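Local atomic coordinates of ferritin light chain (Trichoplusia ni, PDB entry 1Z6O), a protein that stores iron in a soluble, non-toxic form as part of a secreted 24-subunit shell, where the light chain facilitates nucleation of the ferrihydrite core. Residues A[44-47]-A[48-52]; A[82-85]-A[86-90]; A[118-122]-A[123-127]; A[143-146]-A[147-151]; A[197-200]-A[201-204]. All coordinates share one frame; numbering follows the deposited sequence.

Contact 1 of 5, residues A[44-47]-A[48-52]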
loop_
_atom_site.group_PDB
_atom_site.type_symbol
_atom_site.label_atom_id
_atom_site.label_comp_id
_atom_site.label_asym_id
_atom_site.label_seq_id
_atom_site.Cartn_x
_atom_site.Cartn_y
_atom_site.Cartn_z
ATOM N N TYR A 44 47.613 -3.006 -28.585
ATOM C CA TYR A 44 47.176 -2.706 -27.215
ATOM C C TYR A 44 46.130 -3.745 -26.779
ATOM O O TYR A 44 46.085 -4.138 -25.612
ATOM C CB TYR A 44 46.592 -1.282 -27.149
ATOM C CG TYR A 44 46.531 -0.684 -25.747
ATOM C CD1 TYR A 44 47.562 -0.903 -24.821
ATOM C CD2 TYR A 44 45.491 0.168 -25.382
ATOM C CE1 TYR A 44 47.557 -0.269 -23.564
ATOM C CE2 TYR A 44 45.473 0.803 -24.129
ATOM C CZ TYR A 44 46.510 0.582 -23.231
ATOM O OH TYR A 44 46.494 1.223 -22.002
ATOM N N ALA A 45 45.286 -4.192 -27.712
ATOM C CA ALA A 45 44.303 -5.229 -27.384
ATOM C C ALA A 45 45.086 -6.502 -27.047
ATOM O O ALA A 45 44.753 -7.235 -26.118
ATOM C CB ALA A 45 43.378 -5.497 -28.580
ATOM N N LYS A 46 46.135 -6.757 -27.817
ATOM C CA LYS A 46 46.961 -7.942 -27.611
ATOM C C LYS A 46 47.662 -7.910 -26.251
ATOM O O LYS A 46 47.780 -8.941 -25.580
ATOM C CB LYS A 46 47.990 -8.039 -28.741
ATOM C CG LYS A 46 48.975 -9.191 -28.614
ATOM C CD LYS A 46 49.973 -9.145 -29.769
ATOM C CE LYS A 46 51.180 -10.017 -29.495
ATOM N NZ LYS A 46 52.140 -9.954 -30.627
ATOM N N LEU A 47 48.134 -6.735 -25.846
ATOM C CA LEU A 47 48.796 -6.614 -24.542
ATOM C C LEU A 47 47.786 -6.896 -23.419
ATOM O O LEU A 47 48.104 -7.594 -22.452
ATOM C CB LEU A 47 49.396 -5.208 -24.370
ATOM C CG LEU A 47 50.110 -4.904 -23.041
ATOM C CD1 LEU A 47 51.262 -5.890 -22.807
ATOM C CD2 LEU A 47 50.641 -3.464 -23.082
ATOM N N HIS A 48 46.570 -6.364 -23.539
ATOM C CA HIS A 48 45.563 -6.621 -22.506
ATOM C C HIS A 48 45.209 -8.103 -22.469
ATOM O O HIS A 48 44.994 -8.667 -21.404
ATOM C CB HIS A 48 44.276 -5.815 -22.748
ATOM C CG HIS A 48 44.354 -4.394 -22.275
ATOM N ND1 HIS A 48 44.902 -3.383 -23.036
ATOM C CD2 HIS A 48 43.967 -3.822 -21.107
ATOM C CE1 HIS A 48 44.848 -2.247 -22.357
ATOM N NE2 HIS A 48 44.286 -2.488 -21.184
ATOM N N LEU A 49 45.138 -8.729 -23.636
ATOM C CA LEU A 49 44.791 -10.150 -23.699
ATOM C C LEU A 49 45.840 -10.986 -22.965
ATOM O O LEU A 49 45.511 -11.850 -22.146
ATOM C CB LEU A 49 44.693 -10.586 -25.169
ATOM C CG LEU A 49 44.430 -12.072 -25.446
ATOM C CD1 LEU A 49 43.133 -12.524 -24.747
ATOM C CD2 LEU A 49 44.326 -12.274 -26.966
ATOM N N GLU A 50 47.108 -10.727 -23.260
ATOM C CA GLU A 50 48.199 -11.450 -22.617
ATOM C C GLU A 50 48.195 -11.198 -21.116
ATOM O O GLU A 50 48.334 -12.131 -20.323
ATOM C CB GLU A 50 49.552 -11.016 -23.210
ATOM C CG GLU A 50 49.649 -11.341 -24.703
ATOM C CD GLU A 50 50.843 -10.690 -25.403
ATOM O OE1 GLU A 50 51.346 -9.650 -24.913
ATOM O OE2 GLU A 50 51.256 -11.214 -26.464
ATOM N N ARG A 51 48.046 -9.941 -20.714
ATOM C CA ARG A 51 48.038 -9.653 -19.285
ATOM C C ARG A 51 46.825 -10.258 -18.582
ATOM O O ARG A 51 46.941 -10.650 -17.418
ATOM C CB ARG A 51 48.081 -8.142 -19.014
ATOM C CG ARG A 51 49.406 -7.485 -19.369
ATOM C CD ARG A 51 50.588 -8.138 -18.644
ATOM N NE ARG A 51 51.832 -7.443 -18.971
ATOM C CZ ARG A 51 53.028 -8.019 -19.016
ATOM N NH1 ARG A 51 53.157 -9.314 -18.752
ATOM N NH2 ARG A 51 54.097 -7.299 -19.339
ATOM N N SER A 52 45.672 -10.344 -19.258
ATOM C CA SER A 52 44.510 -10.925 -18.584
ATOM C C SER A 52 44.834 -12.348 -18.145
ATOM O O SER A 52 44.492 -12.749 -17.032
ATOM C CB SER A 52 43.240 -10.918 -19.466
ATOM O OG SER A 52 43.310 -11.843 -20.538
#

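Contact 2 of 5, residues A[82-85]-A[86-90]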
loop_
_atom_site.group_PDB
_atom_site.type_symbol
_atom_site.label_atom_id
_atom_site.label_comp_id
_atom_site.label_asym_id
_atom_site.label_seq_id
_atom_site.Cartn_x
_atom_site.Cartn_y
_atom_site.Cartn_z
ATOM N N GLU A 82 39.117 -7.393 -15.725
ATOM C CA GLU A 82 39.120 -6.072 -16.353
ATOM C C GLU A 82 39.921 -6.067 -17.652
ATOM O O GLU A 82 39.495 -5.473 -18.640
ATOM C CB GLU A 82 39.683 -5.019 -15.388
ATOM C CG GLU A 82 38.834 -4.922 -14.116
ATOM C CD GLU A 82 39.328 -3.889 -13.108
ATOM O OE1 GLU A 82 40.557 -3.805 -12.868
ATOM O OE2 GLU A 82 38.472 -3.174 -12.536
ATOM N N ALA A 83 41.076 -6.724 -17.655
ATOM C CA ALA A 83 41.904 -6.769 -18.856
ATOM C C ALA A 83 41.214 -7.580 -19.966
ATOM O O ALA A 83 41.350 -7.262 -21.152
ATOM C CB ALA A 83 43.282 -7.359 -18.526
ATOM N N TRP A 84 40.468 -8.622 -19.591
ATOM C CA TRP A 84 39.751 -9.430 -20.584
ATOM C C TRP A 84 38.657 -8.561 -21.215
ATOM O O TRP A 84 38.483 -8.516 -22.436
ATOM C CB TRP A 84 39.116 -10.660 -19.911
ATOM C CG TRP A 84 38.213 -11.456 -20.828
ATOM C CD1 TRP A 84 36.846 -11.497 -20.803
ATOM C CD2 TRP A 84 38.622 -12.320 -21.894
ATOM N NE1 TRP A 84 36.378 -12.342 -21.792
ATOM C CE2 TRP A 84 37.447 -12.857 -22.475
ATOM C CE3 TRP A 84 39.873 -12.700 -22.414
ATOM C CZ2 TRP A 84 37.483 -13.757 -23.552
ATOM C CZ3 TRP A 84 39.910 -13.600 -23.484
ATOM C CH2 TRP A 84 38.718 -14.117 -24.039
ATOM N N SER A 85 37.917 -7.859 -20.371
ATOM C CA SER A 85 36.855 -6.992 -20.851
ATOM C C SER A 85 37.413 -5.880 -21.763
ATOM O O SER A 85 36.804 -5.536 -22.783
ATOM C CB SER A 85 36.116 -6.393 -19.644
ATOM O OG SER A 85 35.152 -5.458 -20.068
ATOM N N LYS A 86 38.565 -5.320 -21.405
ATOM C CA LYS A 86 39.178 -4.267 -22.223
ATOM C C LYS A 86 39.661 -4.813 -23.561
ATOM O O LYS A 86 39.667 -4.102 -24.562
ATOM C CB LYS A 86 40.367 -3.623 -21.500
ATOM C CG LYS A 86 39.974 -2.721 -20.319
ATOM C CD LYS A 86 39.072 -1.577 -20.763
ATOM C CE LYS A 86 38.702 -0.665 -19.584
ATOM N NZ LYS A 86 37.769 0.448 -19.957
ATOM N N THR A 87 40.097 -6.067 -23.573
ATOM C CA THR A 87 40.555 -6.682 -24.817
ATOM C C THR A 87 39.406 -6.642 -25.830
ATOM O O THR A 87 39.580 -6.238 -26.981
ATOM C CB THR A 87 40.961 -8.164 -24.604
ATOM O OG1 THR A 87 42.084 -8.230 -23.717
ATOM C CG2 THR A 87 41.353 -8.815 -25.939
ATOM N N ILE A 88 38.224 -7.064 -25.393
ATOM C CA ILE A 88 37.075 -7.085 -26.288
ATOM C C ILE A 88 36.658 -5.668 -26.684
ATOM O O ILE A 88 36.322 -5.409 -27.843
ATOM C CB ILE A 88 35.904 -7.851 -25.636
ATOM C CG1 ILE A 88 36.278 -9.341 -25.543
ATOM C CG2 ILE A 88 34.618 -7.685 -26.470
ATOM C CD1 ILE A 88 35.315 -10.165 -24.687
ATOM N N ASP A 89 36.696 -4.750 -25.728
ATOM C CA ASP A 89 36.336 -3.365 -26.011
ATOM C C ASP A 89 37.273 -2.746 -27.061
ATOM O O ASP A 89 36.821 -2.038 -27.962
ATOM C CB ASP A 89 36.393 -2.522 -24.731
ATOM C CG ASP A 89 35.788 -1.133 -24.932
ATOM O OD1 ASP A 89 36.537 -0.133 -24.962
ATOM O OD2 ASP A 89 34.552 -1.049 -25.081
ATOM N N ILE A 90 38.574 -3.000 -26.949
ATOM C CA ILE A 90 39.516 -2.437 -27.926
ATOM C C ILE A 90 39.294 -3.051 -29.307
ATOM O O ILE A 90 39.338 -2.352 -30.318
ATOM C CB ILE A 90 40.980 -2.662 -27.484
ATOM C CG1 ILE A 90 41.256 -1.867 -26.200
ATOM C CG2 ILE A 90 41.955 -2.193 -28.597
ATOM C CD1 ILE A 90 42.518 -2.348 -25.444
#

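Contact 3 of 5, residues A[118-122]-A[123-127]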
loop_
_atom_site.group_PDB
_atom_site.type_symbol
_atom_site.label_atom_id
_atom_site.label_comp_id
_atom_site.label_asym_id
_atom_site.label_seq_id
_atom_site.Cartn_x
_atom_site.Cartn_y
_atom_site.Cartn_z
ATOM N N ALA A 118 54.062 -16.412 -12.290
ATOM C CA ALA A 118 52.958 -16.357 -11.336
ATOM C C ALA A 118 53.327 -16.780 -9.917
ATOM O O ALA A 118 52.674 -16.359 -8.961
ATOM C CB ALA A 118 51.796 -17.213 -11.848
ATOM N N GLU A 119 54.363 -17.607 -9.770
ATOM C CA GLU A 119 54.766 -18.071 -8.435
ATOM C C GLU A 119 55.637 -17.018 -7.753
ATOM O O GLU A 119 56.840 -16.960 -7.984
ATOM C CB GLU A 119 55.544 -19.396 -8.534
ATOM C CG GLU A 119 54.821 -20.499 -9.308
ATOM C CD GLU A 119 55.062 -20.450 -10.818
ATOM O OE1 GLU A 119 55.666 -19.474 -11.315
ATOM O OE2 GLU A 119 54.637 -21.395 -11.518
ATOM N N ASN A 120 55.034 -16.188 -6.908
ATOM C CA ASN A 120 55.777 -15.122 -6.228
ATOM C C ASN A 120 55.311 -14.974 -4.798
ATOM O O ASN A 120 54.196 -15.366 -4.470
ATOM C CB ASN A 120 55.495 -13.751 -6.859
ATOM C CG ASN A 120 55.944 -13.638 -8.294
ATOM O OD1 ASN A 120 57.123 -13.793 -8.607
ATOM N ND2 ASN A 120 54.997 -13.328 -9.180
ATOM N N HIS A 121 56.152 -14.385 -3.953
ATOM C CA HIS A 121 55.714 -14.099 -2.598
ATOM C C HIS A 121 54.874 -12.812 -2.751
ATOM O O HIS A 121 54.862 -12.201 -3.825
ATOM C CB HIS A 121 56.905 -13.933 -1.630
ATOM C CG HIS A 121 57.868 -12.840 -1.982
ATOM N ND1 HIS A 121 59.210 -13.084 -2.198
ATOM C CD2 HIS A 121 57.720 -11.493 -2.032
ATOM C CE1 HIS A 121 59.845 -11.937 -2.360
ATOM N NE2 HIS A 121 58.963 -10.956 -2.264
ATOM N N GLU A 122 54.165 -12.414 -1.704
ATOM C CA GLU A 122 53.271 -11.261 -1.772
ATOM C C GLU A 122 53.853 -9.943 -2.274
ATOM O O GLU A 122 53.264 -9.304 -3.146
ATOM C CB GLU A 122 52.600 -11.046 -0.411
ATOM C CG GLU A 122 51.673 -12.186 -0.001
ATOM C CD GLU A 122 52.409 -13.377 0.622
ATOM O OE1 GLU A 122 53.660 -13.385 0.638
ATOM O OE2 GLU A 122 51.725 -14.306 1.102
ATOM N N LEU A 123 54.992 -9.522 -1.733
ATOM C CA LEU A 123 55.589 -8.262 -2.185
ATOM C C LEU A 123 55.989 -8.345 -3.662
ATOM O O LEU A 123 55.739 -7.416 -4.432
ATOM C CB LEU A 123 56.808 -7.892 -1.328
ATOM C CG LEU A 123 57.567 -6.631 -1.782
ATOM C CD1 LEU A 123 56.635 -5.417 -1.787
ATOM C CD2 LEU A 123 58.749 -6.383 -0.843
ATOM N N GLU A 124 56.616 -9.447 -4.059
ATOM C CA GLU A 124 57.012 -9.622 -5.462
ATOM C C GLU A 124 55.808 -9.544 -6.396
ATOM O O GLU A 124 55.885 -8.942 -7.470
ATOM C CB GLU A 124 57.631 -11.000 -5.721
ATOM C CG GLU A 124 59.015 -11.252 -5.220
ATOM C CD GLU A 124 59.474 -12.672 -5.572
ATOM O OE1 GLU A 124 58.750 -13.648 -5.237
ATOM O OE2 GLU A 124 60.552 -12.812 -6.191
ATOM N N ALA A 125 54.718 -10.204 -6.012
ATOM C CA ALA A 125 53.515 -10.223 -6.851
ATOM C C ALA A 125 52.925 -8.825 -7.021
ATOM O O ALA A 125 52.525 -8.448 -8.120
ATOM C CB ALA A 125 52.458 -11.180 -6.253
ATOM N N LEU A 126 52.851 -8.059 -5.934
ATOM C CA LEU A 126 52.318 -6.700 -6.020
ATOM C C LEU A 126 53.245 -5.811 -6.847
ATOM O O LEU A 126 52.779 -4.952 -7.598
ATOM C CB LEU A 126 52.153 -6.090 -4.625
ATOM C CG LEU A 126 51.093 -6.707 -3.706
ATOM C CD1 LEU A 126 51.245 -6.108 -2.312
ATOM C CD2 LEU A 126 49.716 -6.443 -4.233
ATOM N N ALA A 127 54.555 -6.008 -6.698
ATOM C CA ALA A 127 55.531 -5.221 -7.455
ATOM C C ALA A 127 55.359 -5.471 -8.948
ATOM O O ALA A 127 55.426 -4.542 -9.756
ATOM C CB ALA A 127 56.963 -5.594 -7.034
#

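Contact 4 of 5, residues A[143-146]-A[147-151]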
loop_
_atom_site.group_PDB
_atom_site.type_symbol
_atom_site.label_atom_id
_atom_site.label_comp_id
_atom_site.label_asym_id
_atom_site.label_seq_id
_atom_site.Cartn_x
_atom_site.Cartn_y
_atom_site.Cartn_z
ATOM N N ILE A 143 50.270 5.783 -27.352
ATOM C CA ILE A 143 49.289 5.793 -28.440
ATOM C C ILE A 143 48.621 7.165 -28.540
ATOM O O ILE A 143 48.365 7.677 -29.639
ATOM C CB ILE A 143 48.221 4.703 -28.212
ATOM C CG1 ILE A 143 48.904 3.332 -28.163
ATOM C CG2 ILE A 143 47.178 4.719 -29.342
ATOM C CD1 ILE A 143 47.950 2.199 -27.752
ATOM N N HIS A 144 48.350 7.765 -27.385
ATOM C CA HIS A 144 47.726 9.084 -27.330
ATOM C C HIS A 144 48.640 10.110 -28.028
ATOM O O HIS A 144 48.183 10.939 -28.820
ATOM C CB HIS A 144 47.501 9.462 -25.858
ATOM C CG HIS A 144 46.732 10.731 -25.658
ATOM N ND1 HIS A 144 47.290 11.979 -25.838
ATOM C CD2 HIS A 144 45.452 10.942 -25.254
ATOM C CE1 HIS A 144 46.389 12.906 -25.551
ATOM N NE2 HIS A 144 45.267 12.302 -25.193
ATOM N N ARG A 145 49.933 10.048 -27.733
ATOM C CA ARG A 145 50.898 10.966 -28.344
ATOM C C ARG A 145 51.008 10.714 -29.863
ATOM O O ARG A 145 51.141 11.645 -30.667
ATOM C CB ARG A 145 52.275 10.784 -27.683
ATOM C CG ARG A 145 53.269 11.839 -28.117
ATOM C CD ARG A 145 54.623 11.737 -27.414
ATOM N NE ARG A 145 55.461 12.819 -27.916
ATOM C CZ ARG A 145 56.352 13.488 -27.202
ATOM N NH1 ARG A 145 56.550 13.193 -25.919
ATOM N NH2 ARG A 145 57.023 14.479 -27.774
ATOM N N GLU A 146 50.954 9.447 -30.249
ATOM C CA GLU A 146 51.017 9.092 -31.664
ATOM C C GLU A 146 49.782 9.642 -32.392
ATOM O O GLU A 146 49.857 10.046 -33.549
ATOM C CB GLU A 146 51.080 7.566 -31.788
ATOM C CG GLU A 146 51.239 7.032 -33.193
ATOM C CD GLU A 146 52.554 7.448 -33.844
ATOM O OE1 GLU A 146 53.573 7.610 -33.118
ATOM O OE2 GLU A 146 52.555 7.598 -35.088
ATOM N N ALA A 147 48.640 9.676 -31.709
ATOM C CA ALA A 147 47.410 10.162 -32.322
ATOM C C ALA A 147 47.279 11.675 -32.438
ATOM O O ALA A 147 46.562 12.173 -33.301
ATOM C CB ALA A 147 46.195 9.635 -31.527
ATOM N N THR A 148 47.971 12.415 -31.584
ATOM C CA THR A 148 47.755 13.853 -31.563
ATOM C C THR A 148 48.995 14.714 -31.559
ATOM O O THR A 148 48.890 15.922 -31.405
ATOM C CB THR A 148 46.962 14.241 -30.281
ATOM O OG1 THR A 148 47.709 13.824 -29.124
ATOM C CG2 THR A 148 45.608 13.562 -30.253
ATOM N N ARG A 149 50.160 14.126 -31.748
ATOM C CA ARG A 149 51.346 14.942 -31.643
ATOM C C ARG A 149 52.561 14.506 -32.450
ATOM O O ARG A 149 53.273 15.342 -32.987
ATOM C CB ARG A 149 51.694 14.996 -30.152
ATOM C CG ARG A 149 52.706 15.987 -29.737
ATOM C CD ARG A 149 52.768 16.041 -28.206
ATOM N NE ARG A 149 53.898 16.858 -27.819
ATOM C CZ ARG A 149 54.398 16.934 -26.601
ATOM N NH1 ARG A 149 53.860 16.226 -25.605
ATOM N NH2 ARG A 149 55.444 17.717 -26.388
ATOM N N ASN A 150 52.793 13.207 -32.556
ATOM C CA ASN A 150 53.996 12.739 -33.235
ATOM C C ASN A 150 54.083 12.837 -34.737
ATOM O O ASN A 150 55.173 12.973 -35.271
ATOM C CB ASN A 150 54.307 11.299 -32.843
ATOM C CG ASN A 150 54.765 11.177 -31.407
ATOM O OD1 ASN A 150 55.182 12.164 -30.786
ATOM N ND2 ASN A 150 54.703 9.963 -30.872
ATOM N N SER A 151 52.953 12.754 -35.423
ATOM C CA SER A 151 52.971 12.797 -36.877
ATOM C C SER A 151 52.222 14.005 -37.404
ATOM O O SER A 151 51.054 14.229 -37.080
ATOM C CB SER A 151 52.372 11.501 -37.437
ATOM O OG SER A 151 52.339 11.522 -38.852
HETATM O O HOH W 1 56.257 14.853 -30.711
HETATM O O HOH W 2 50.244 12.609 -34.650
#

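Contact 5 of 5, residues A[197-200]-A[201-204]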
loop_
_atom_site.group_PDB
_atom_site.type_symbol
_atom_site.label_atom_id
_atom_site.label_comp_id
_atom_site.label_asym_id
_atom_site.label_seq_id
_atom_site.Cartn_x
_atom_site.Cartn_y
_atom_site.Cartn_z
ATOM N N LEU A 197 55.728 -9.671 10.456
ATOM C CA LEU A 197 55.411 -10.035 9.076
ATOM C C LEU A 197 54.320 -11.076 8.826
ATOM O O LEU A 197 53.409 -10.824 8.043
ATOM C CB LEU A 197 56.680 -10.450 8.315
ATOM C CG LEU A 197 56.459 -10.679 6.807
ATOM C CD1 LEU A 197 55.911 -9.400 6.142
ATOM C CD2 LEU A 197 57.786 -11.089 6.149
ATOM N N SER A 198 54.383 -12.240 9.473
ATOM C CA SER A 198 53.363 -13.243 9.177
ATOM C C SER A 198 51.964 -12.794 9.590
ATOM O O SER A 198 50.994 -13.009 8.857
ATOM C CB SER A 198 53.720 -14.597 9.819
ATOM O OG SER A 198 53.567 -14.545 11.224
ATOM N N LEU A 199 51.840 -12.160 10.751
ATOM C CA LEU A 199 50.520 -11.695 11.174
ATOM C C LEU A 199 50.065 -10.550 10.267
ATOM O O LEU A 199 48.883 -10.435 9.937
ATOM C CB LEU A 199 50.557 -11.210 12.628
ATOM C CG LEU A 199 49.219 -10.740 13.214
ATOM C CD1 LEU A 199 48.215 -11.896 13.229
ATOM C CD2 LEU A 199 49.450 -10.212 14.643
ATOM N N ALA A 200 51.003 -9.697 9.865
ATOM C CA ALA A 200 50.654 -8.569 8.998
ATOM C C ALA A 200 50.166 -9.032 7.623
ATOM O O ALA A 200 49.218 -8.455 7.078
ATOM C CB ALA A 200 51.856 -7.613 8.845
ATOM N N LEU A 201 50.796 -10.063 7.056
ATOM C CA LEU A 201 50.352 -10.556 5.743
ATOM C C LEU A 201 48.936 -11.110 5.846
ATOM O O LEU A 201 48.121 -10.937 4.938
ATOM C CB LEU A 201 51.299 -11.638 5.204
ATOM C CG LEU A 201 52.669 -11.080 4.771
ATOM C CD1 LEU A 201 53.604 -12.210 4.358
ATOM C CD2 LEU A 201 52.481 -10.108 3.618
ATOM N N TYR A 202 48.639 -11.774 6.957
ATOM C CA TYR A 202 47.300 -12.318 7.168
ATOM C C TYR A 202 46.290 -11.162 7.271
ATOM O O TYR A 202 45.243 -11.157 6.612
ATOM C CB TYR A 202 47.291 -13.152 8.455
ATOM C CG TYR A 202 45.914 -13.572 8.919
ATOM C CD1 TYR A 202 45.098 -14.380 8.124
ATOM C CD2 TYR A 202 45.438 -13.186 10.169
ATOM C CE1 TYR A 202 43.833 -14.797 8.570
ATOM C CE2 TYR A 202 44.184 -13.601 10.624
ATOM C CZ TYR A 202 43.391 -14.404 9.822
ATOM O OH TYR A 202 42.168 -14.824 10.285
ATOM N N VAL A 203 46.605 -10.175 8.100
ATOM C CA VAL A 203 45.719 -9.023 8.269
ATOM C C VAL A 203 45.560 -8.253 6.950
ATOM O O VAL A 203 44.461 -7.813 6.591
ATOM C CB VAL A 203 46.274 -8.081 9.373
ATOM C CG1 VAL A 203 45.542 -6.730 9.357
ATOM C CG2 VAL A 203 46.094 -8.761 10.753
ATOM N N PHE A 204 46.657 -8.098 6.224
ATOM C CA PHE A 204 46.610 -7.381 4.952
ATOM C C PHE A 204 45.739 -8.139 3.945
ATOM O O PHE A 204 44.950 -7.529 3.217
ATOM C CB PHE A 204 48.019 -7.198 4.387
ATOM C CG PHE A 204 48.067 -6.273 3.203
ATOM C CD1 PHE A 204 47.984 -4.893 3.381
ATOM C CD2 PHE A 204 48.137 -6.784 1.908
ATOM C CE1 PHE A 204 47.965 -4.023 2.280
ATOM C CE2 PHE A 204 48.117 -5.926 0.798
ATOM C CZ PHE A 204 48.030 -4.548 0.987
#

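Contact 1 of 5, residues A[44-47]-A[48-52]
Tyr-44 swings its ring away from its backbone nitrogen (chi1 -161°), while His-48, one turn later, folds its imidazole back beside its own (chi1 -81°), and the two rings meet in a T-shaped pair. The edge of the histidine enters over one face of the tyrosine, CE1 of His-48 lying 3.4 Å from CZ of Tyr-44, with the ring planes 81° apart. The same rotation brings ND1 of His-48 within 2.9 Å of the carbonyl O of Tyr-44, a nearly straight hydrogen bond in the plane of the imidazole. That oxygen also accepts the helical bond from His-48 N at 3.1 Å, and the two donors reach it from opposite faces of the carbonyl. The bond, in which ND1 is the donor, and the ring pair together would hold the buried imidazole in one rotation. The hydroxyl of Tyr-44 bonds to the carbonyl of Leu-136, and Phe-167 meets both rings. On another side of the helix, Lys-46 and Glu-50 pass each other, but NZ of Lys-46 stays 4.4 Å from OE2 of Glu-50, too far for a salt bridge. The inward-facing i to i+4 ring pair lies on helix 37-61, in the core of the four-helix bundle that defines the ferritin fold.

Contact 2 of 5, residues A[82-85]-A[86-90]
Ala-83 O takes two hydrogen bonds from Thr-87, one from OG1 of Thr-87 at 2.8 Å and one from its backbone N at 3.0 Å, the donors arriving from opposite faces of the carbonyl. The hydroxyl gets there because OG1 is turned back beside the threonine's own nitrogen (chi1 -64°), which points it at the carbonyl of the preceding turn. Ordinary i to i+4 bonds flank it, Lys-86 N to Glu-82 O at 2.9 Å and Asp-89 N to Ser-85 O at 3.0 Å, whereas Ile-88 N to Trp-84 O is weak at 3.3 Å. Beyond these bonds, the end of Ile-88 reaches back to the indole: its CD1 comes 3.8 Å from NE1 of Trp-84 and 4.1 Å from CE2, touching the pyrrole part of the ring obliquely. NE1 donates to Ser-65 of a heavy chain, and Leu-40 of that same heavy chain packs against Trp-84, Thr-87 and Ile-88. Lys-86 leads off to the carbonyl of Glu-166 and the ring of Phe-167, Glu-82 forms a salt bridge with Lys-174, and OD1 of Asp-89 hydrogen-bonds to Tyr-162. Within the turn the chemistry is thus mostly backbone: a buried hydroxyl is satisfied by its own helix, and the charged ends find their partners on helix 157-190.

Contact 3 of 5, residues A[118-122]-A[123-127]
His-121 N donates a nearly straight hydrogen bond to OE1 of Glu-124, 3.0 Å away, the carboxylate folding back over the start of the helix with its OE1 using the anti lone pair. Glu-124 reaches there with CG beside its own nitrogen (chi1 -74°) and the chain extended beyond CG. His-121, the N-cap residue, has its imidazole wedged between its backbone N and carbonyl carbon (chi1 59°); this lays one ring face against CG of Glu-124, with ring and carboxylate planes 21° apart. The bond from the N-cap nitrogen to the glutamate corresponds to one arm of a capping box. Asn-120 stands at about a right angle to Glu-124, its CB 3.6 Å from OE1 of Glu-124 and 4.0 Å from CB of Ala-125; its amide nitrogen bonds to Thr-117 O, and its OD1 to Tyr-5 of a second light chain. Ala-125 N to His-121 O, at 3.0 Å, opens the regular helical ladder. Glu-122 pairs with Arg-69, and Leu-126 fits between helices 70-96 and 157-190.

Contact 4 of 5, residues A[143-146]-A[147-151]
The contact lies at the C-terminal end of helix 122-148, at a corner where copies of the light chain meet. The guanidinium of Arg-145 lies flat on that of Arg-149, centres 4.0 Å apart and planes 9° apart, with NH2 of Arg-145 over the centre of its partner. Both side chains have CG anti to the backbone nitrogen and run extended to NE, which carries the two flat groups out together. Charge repulsion is probably eased by carbonyls of a second light-chain subunit: Gln-152 O binds Arg-145, while Ser-151 O and Leu-154 O bind Arg-149. Asn-150 adds a further grip, its OD1 accepting from NE of Arg-145 at 3.0 Å and its ND2 making a weak bond, 3.4 Å long, to OE1 of Glu-146. Water 1 bridges NH2 of Arg-145 and OD1 of Asn-150. This last turn is closed by Arg-145 O, which receives Asn-150 N at 3.0 Å and Arg-149 N weakly at 2.9 Å. OG1 of Thr-148 lies 2.9 Å from His-144 O. The His-144 ring hydrogen-bonds through NE2 to Glu-164, a calcium ligand, and through ND1 to His-155 of the second subunit. An i to i+5 backbone bond like that from Asn-150 N is often found at helix C-termini; here it lies at a junction of light-chain subunits close to the calcium site.

Contact 5 of 5, residues A[197-200]-A[201-204]
Ala-200 O receives the backbone N of Phe-204 at 2.7 Å, the shortest hydrogen bond of this helical stretch. The residues form the opening turns of helix 197-211, the short C-terminal helix that follows the four long helices in the ferritin fold. The ladder continues with Leu-201 N to Leu-197 O at 2.9 Å and Val-203 N to Leu-199 O at 2.9 Å; Tyr-202 N to Ser-198 O is longer, 3.3 Å. No side chain hydrogen-bonds across the turn, and what remains is apolar contact between residues three and four apart. Leu-199 touches two residues: its CD1 comes 4.3 Å from CD2 of Tyr-202, at the rim of the ring near its plane, and its CG stands 4.4 Å from CG2 of Val-203. Tyr-202 turns its ring away from its own nitrogen (chi1 170°), which carries the far end off the turn toward Lys-185 of a heavy chain. Three heavy chains pack on this helix, with Leu-177 of one against Leu-199 and Ala-200, and Val-5 of another against Ser-198 and Leu-201. Within the chain, Phe-204 meets His-181 edge to face and packs on Phe-188 of helix 157-190. On another side of the helix, CD1 of Leu-197 rests 3.9 Å from CG of Leu-201, a methyl meeting a branch point as the two side chains cross.

Contacts 1 and 2 lie near the middle of the chain on consecutive helices and touch each other, Thr-87 OG1 lying 3.1 Å from Leu-49 N; both pair a side-chain donor with a carbonyl four residues back. Contacts 3 and 4 occupy the two ends of helix 122-148, about 34 Å apart between centres, and show the chemistry of ends: a carboxylate closing the start, arginines and waters gathering round the finish. Contact 4 is the more solvent-exposed of these, contact 3 buried. Contact 5 lies furthest out yet is buried, with heavy chains and helix 157-190 packed around it, and its side-chain contacts are apolar; Leu-201 touches Glu-122 of contact 3.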